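Long-range contacts in centrosomal protein 120 (PDB 6EWH), which is a centriole and cilium protein, represented here by its second C2 domain (C2B), and probably serves in ciliogenesis: residues A40-Q45 and T166-T171; F31-T36 and V91-S96. The protein carries 1 engineered substitution. All coordinates share one frame; numbering follows the deposited sequence. Where two conformers were deposited one is given.

Contact 1. Residues A40-Q45 and T166-T171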
# COMPACT_ATOMS: atom_id res chain seq x y z
N ALA A 40 7.00 4.14 -10.18
CA ALA A 40 6.73 2.88 -10.85
C ALA A 40 7.53 2.82 -12.14
O ALA A 40 7.92 3.85 -12.69
CB ALA A 40 5.24 2.72 -11.19
N THR A 41 7.77 1.60 -12.62
CA THR A 41 8.36 1.44 -13.93
C THR A 41 7.88 0.15 -14.57
O THR A 41 7.32 -0.74 -13.92
CB THR A 41 9.89 1.58 -13.95
OG1 THR A 41 10.35 1.67 -15.30
CG2 THR A 41 10.55 0.39 -13.29
N LYS A 42 8.04 0.10 -15.89
CA LYS A 42 7.65 -1.05 -16.73
C LYS A 42 6.16 -1.40 -16.63
O LYS A 42 5.76 -2.54 -16.88
CB LYS A 42 8.51 -2.29 -16.46
CG LYS A 42 10.00 -2.06 -16.65
CD LYS A 42 10.32 -1.68 -18.09
CE LYS A 42 11.81 -1.43 -18.28
NZ LYS A 42 12.14 -0.98 -19.65
N LEU A 43 5.32 -0.41 -16.31
CA LEU A 43 3.89 -0.69 -16.19
C LEU A 43 3.25 -1.08 -17.51
O LEU A 43 2.20 -1.74 -17.51
CB LEU A 43 3.15 0.51 -15.59
CG LEU A 43 3.60 0.96 -14.20
CD1 LEU A 43 2.67 2.08 -13.73
CD2 LEU A 43 3.62 -0.20 -13.19
N GLU A 44 3.85 -0.69 -18.64
CA GLU A 44 3.24 -0.97 -19.93
C GLU A 44 3.11 -2.46 -20.20
O GLU A 44 2.27 -2.86 -21.01
CB GLU A 44 4.02 -0.28 -21.06
CG GLU A 44 5.37 -0.92 -21.36
CD GLU A 44 6.49 -0.42 -20.46
OE1 GLU A 44 6.21 0.35 -19.52
OE2 GLU A 44 7.66 -0.79 -20.70
N GLN A 45 3.90 -3.29 -19.52
CA GLN A 45 3.76 -4.74 -19.67
C GLN A 45 2.39 -5.23 -19.23
O GLN A 45 1.99 -6.34 -19.62
CB GLN A 45 4.80 -5.47 -18.85
CG GLN A 45 6.22 -5.22 -19.25
CD GLN A 45 7.18 -6.03 -18.41
OE1 GLN A 45 6.77 -6.96 -17.72
NE2 GLN A 45 8.45 -5.67 -18.45
N THR A 166 17.34 -11.21 -19.16
CA THR A 166 16.83 -10.49 -18.01
C THR A 166 15.37 -10.15 -18.25
O THR A 166 14.88 -10.18 -19.38
CB THR A 166 17.64 -9.22 -17.74
OG1 THR A 166 17.55 -8.35 -18.88
CG2 THR A 166 19.10 -9.58 -17.50
N ASP A 167 14.67 -9.84 -17.17
CA ASP A 167 13.21 -9.76 -17.19
C ASP A 167 12.81 -8.58 -16.30
O ASP A 167 12.39 -8.76 -15.15
CB ASP A 167 12.59 -11.08 -16.74
CG ASP A 167 11.10 -11.15 -16.99
OD1 ASP A 167 10.53 -10.17 -17.52
OD2 ASP A 167 10.50 -12.20 -16.67
N LEU A 168 12.97 -7.36 -16.82
CA LEU A 168 12.52 -6.17 -16.11
C LEU A 168 11.00 -6.20 -16.03
O LEU A 168 10.32 -6.18 -17.06
CB LEU A 168 13.00 -4.92 -16.85
CG LEU A 168 14.52 -4.79 -17.06
CD1 LEU A 168 14.86 -3.52 -17.83
CD2 LEU A 168 15.26 -4.83 -15.73
N GLN A 169 10.46 -6.27 -14.83
CA GLN A 169 9.03 -6.47 -14.63
C GLN A 169 8.39 -5.21 -14.07
O GLN A 169 9.08 -4.28 -13.63
CB GLN A 169 8.78 -7.68 -13.72
CG GLN A 169 8.58 -8.99 -14.53
CD GLN A 169 7.88 -10.12 -13.77
OE1 GLN A 169 6.65 -10.18 -13.70
NE2 GLN A 169 8.67 -11.04 -13.24
N PRO A 170 7.05 -5.11 -14.13
CA PRO A 170 6.38 -3.93 -13.58
C PRO A 170 6.63 -3.84 -12.08
O PRO A 170 6.44 -4.79 -11.34
CB PRO A 170 4.90 -4.20 -13.87
CG PRO A 170 4.87 -5.22 -14.90
CD PRO A 170 6.08 -6.06 -14.70
N THR A 171 7.04 -2.66 -11.65
CA THR A 171 7.53 -2.45 -10.31
C THR A 171 6.86 -1.20 -9.74
O THR A 171 6.68 -0.22 -10.46
CB THR A 171 9.04 -2.25 -10.40
OG1 THR A 171 9.63 -3.42 -10.98
CG2 THR A 171 9.63 -2.00 -9.05
O HOH W 1 7.79 -9.18 -17.61

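Contact 2. Residues F31-T36 and V91-S96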
# COMPACT_ATOMS: atom_id res chain seq x y z
N PHE A 31 -1.31 6.33 17.22
CA PHE A 31 -0.35 5.90 16.22
C PHE A 31 -0.84 6.30 14.84
O PHE A 31 -2.04 6.51 14.62
CB PHE A 31 -0.20 4.36 16.24
CG PHE A 31 0.32 3.83 17.55
CD1 PHE A 31 -0.55 3.58 18.62
CD2 PHE A 31 1.68 3.60 17.73
CE1 PHE A 31 -0.06 3.09 19.83
CE2 PHE A 31 2.16 3.13 18.95
CZ PHE A 31 1.30 2.87 19.98
N VAL A 32 0.09 6.37 13.89
CA VAL A 32 -0.22 6.63 12.48
C VAL A 32 0.36 5.48 11.65
O VAL A 32 1.55 5.16 11.77
CB VAL A 32 0.32 7.98 12.01
CG1 VAL A 32 -0.05 8.22 10.55
CG2 VAL A 32 -0.22 9.10 12.89
N LEU A 33 -0.49 4.88 10.82
CA LEU A 33 -0.08 3.85 9.87
C LEU A 33 -0.25 4.44 8.47
O LEU A 33 -1.34 4.91 8.13
CB LEU A 33 -0.96 2.63 10.05
CG LEU A 33 -0.72 1.50 9.04
CD1 LEU A 33 0.68 0.90 9.19
CD2 LEU A 33 -1.78 0.42 9.24
N SER A 34 0.82 4.43 7.67
CA SER A 34 0.78 5.12 6.39
C SER A 34 1.34 4.25 5.28
O SER A 34 2.20 3.39 5.49
CB SER A 34 1.57 6.44 6.41
OG SER A 34 2.94 6.21 6.65
N VAL A 35 0.81 4.49 4.08
CA VAL A 35 1.25 3.82 2.86
C VAL A 35 1.59 4.91 1.85
O VAL A 35 0.77 5.81 1.61
CB VAL A 35 0.13 2.93 2.29
CG1 VAL A 35 0.60 2.27 0.98
CG2 VAL A 35 -0.28 1.88 3.30
N THR A 36 2.78 4.83 1.26
CA THR A 36 3.21 5.80 0.25
C THR A 36 3.53 5.04 -1.03
O THR A 36 4.34 4.10 -1.02
CB THR A 36 4.44 6.58 0.71
OG1 THR A 36 4.16 7.24 1.94
CG2 THR A 36 4.83 7.61 -0.37
N VAL A 91 -3.82 6.44 8.27
CA VAL A 91 -4.92 6.29 9.22
C VAL A 91 -4.39 6.45 10.63
O VAL A 91 -3.24 6.12 10.93
CB VAL A 91 -5.65 4.93 9.07
CG1 VAL A 91 -6.38 4.87 7.72
CG2 VAL A 91 -4.67 3.76 9.21
N ARG A 92 -5.24 6.97 11.51
CA ARG A 92 -4.89 7.11 12.91
C ARG A 92 -5.43 5.92 13.70
O ARG A 92 -6.56 5.48 13.48
CB ARG A 92 -5.47 8.41 13.49
CG ARG A 92 -4.87 9.66 12.87
CD ARG A 92 -5.58 10.91 13.42
NE ARG A 92 -5.14 11.22 14.77
CZ ARG A 92 -5.92 11.75 15.71
NH1 ARG A 92 -7.19 11.99 15.46
NH2 ARG A 92 -5.41 12.01 16.91
N ILE A 93 -4.61 5.42 14.62
CA ILE A 93 -4.96 4.24 15.40
C ILE A 93 -4.74 4.57 16.88
O ILE A 93 -3.69 5.09 17.26
CB ILE A 93 -4.12 3.02 14.98
CG1 ILE A 93 -4.37 2.66 13.53
CG2 ILE A 93 -4.43 1.82 15.87
CD1 ILE A 93 -3.35 1.70 12.94
N ARG A 94 -5.75 4.28 17.70
CA ARG A 94 -5.61 4.39 19.14
C ARG A 94 -5.45 2.98 19.68
O ARG A 94 -6.31 2.12 19.47
CB ARG A 94 -6.84 5.09 19.73
CG ARG A 94 -6.74 5.44 21.22
CD ARG A 94 -7.97 6.25 21.63
NE ARG A 94 -7.94 6.66 23.03
CZ ARG A 94 -8.35 5.91 24.05
NH1 ARG A 94 -8.84 4.69 23.83
NH2 ARG A 94 -8.29 6.38 25.29
N SER A 95 -4.32 2.71 20.33
CA SER A 95 -3.99 1.34 20.73
C SER A 95 -2.87 1.39 21.76
O SER A 95 -2.59 2.44 22.34
CB SER A 95 -3.59 0.51 19.50
OG SER A 95 -3.52 -0.88 19.79
N SER A 96 -2.25 0.24 22.01
CA SER A 96 -0.98 0.20 22.71
C SER A 96 0.07 -0.40 21.78
O SER A 96 -0.26 -1.12 20.83
CB SER A 96 -1.06 -0.60 24.01
OG SER A 96 -1.05 -2.00 23.74

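Contact 1. Residues A40-Q45 and T166-T171
T41 and T171 form an antiparallel hydrogen-bonded pair, the N of T41 giving to the O of T171 and the N of T171 to the O of T41, each at 3.0 Å. In the conformers given, their side chains lie side by side and point the same way, CG2 of T41 lying 4.2 Å from CB of T171. The T171 hydroxyl turns back on its own segment: with OG1 anti to the carbonyl carbon (chi1 -60°), it gives a hydrogen bond of 2.8 Å to the O of Q169, reaching that oxygen from above the carbonyl plane. Past the pair, K42 turns the chain away from the strand (phi 59°) into the 3-10 segment 43-45. Its aliphatic chain is bent at chi2 and crosses L168 obliquely, CE resting 3.7 Å from CD1 of L168. The P170 ring fits into this turn: CG lies 3.4 Å from the O of K42, and CB faces CD2 of L43, which also touches L79 and L151. Q45 crosses the proline at about a right angle; its NE2 points at the O of L168, but the modelled 2.4 Å makes this bond doubtful. A water donates to OD1 of D167 at 2.9 Å, while its leg to OE1 of Q45 is doubtfully short. The arrangement is a beta-strand end passing into an interstrand loop, where strand 29-41 finishes beside the start of strand 171-180 at the margin of the C2 sandwich.

Contact 2. Residues F31-T36 and V91-S96
F31 sets its ring beside the end of strand 87-95, with CE1 3.6 Å from the O of S95 and CD1 3.7 Å from the O of I93, both oxygens lying at the ring edge and in its plane. CZ of F31 comes within 3.9 Å of the backbone C of S96. At the backbone, F31 and I93 exchange two hydrogen bonds, the one from the N of F31 to the O of I93 measuring 2.7 Å. L33 and V91 exchange two more, and V32 and R92 form the non-hydrogen-bonded pair between. On the sheet face that carries F31, L33, V91 and I93, CB of L33 meets CD1 of I93 at 3.9 Å and CG2 of V91 at 4.0 Å. An alanine in place of F31 would probably leave the carbonyl of S95 and the backbone of S96 without the ring atoms that pack there, opening a gap beside helix 97-105. The opposite face carries V32 and R92, whose NE makes a salt bridge to E181. Strand 171-180 pairs with the other edge of strand 29-41, strand 18-21 flanks 87-95, L66 of strand 60-66 in the second sheet meets L33 and V91, and helix 97-105, capped at its start by OG of S96 on the N of I99, brings L100 against F31 and I93 and L104 against L33.

In the fold
Both contacts use strand 29-41 within the same mixed sheet, but with different neighbours: contact 2 joins it to strand 87-95, contact 1 to the start of strand 171-180. Their centres are about 31 Å apart, on opposite sides of the chain's centre. In contact 2 three successive residue pairs bridge the strands; four of its eight touching residues are buried and none exposed, and F31, L33, V91 and I93 make one face apolar. Contact 1 has one bridging pair, three buried and three exposed residues among nine, and relies more on a proline, a lysine's aliphatic chain and polar groups. The ladder of the sheet thus gives way to more mixed, more polar chemistry where the chain leaves it.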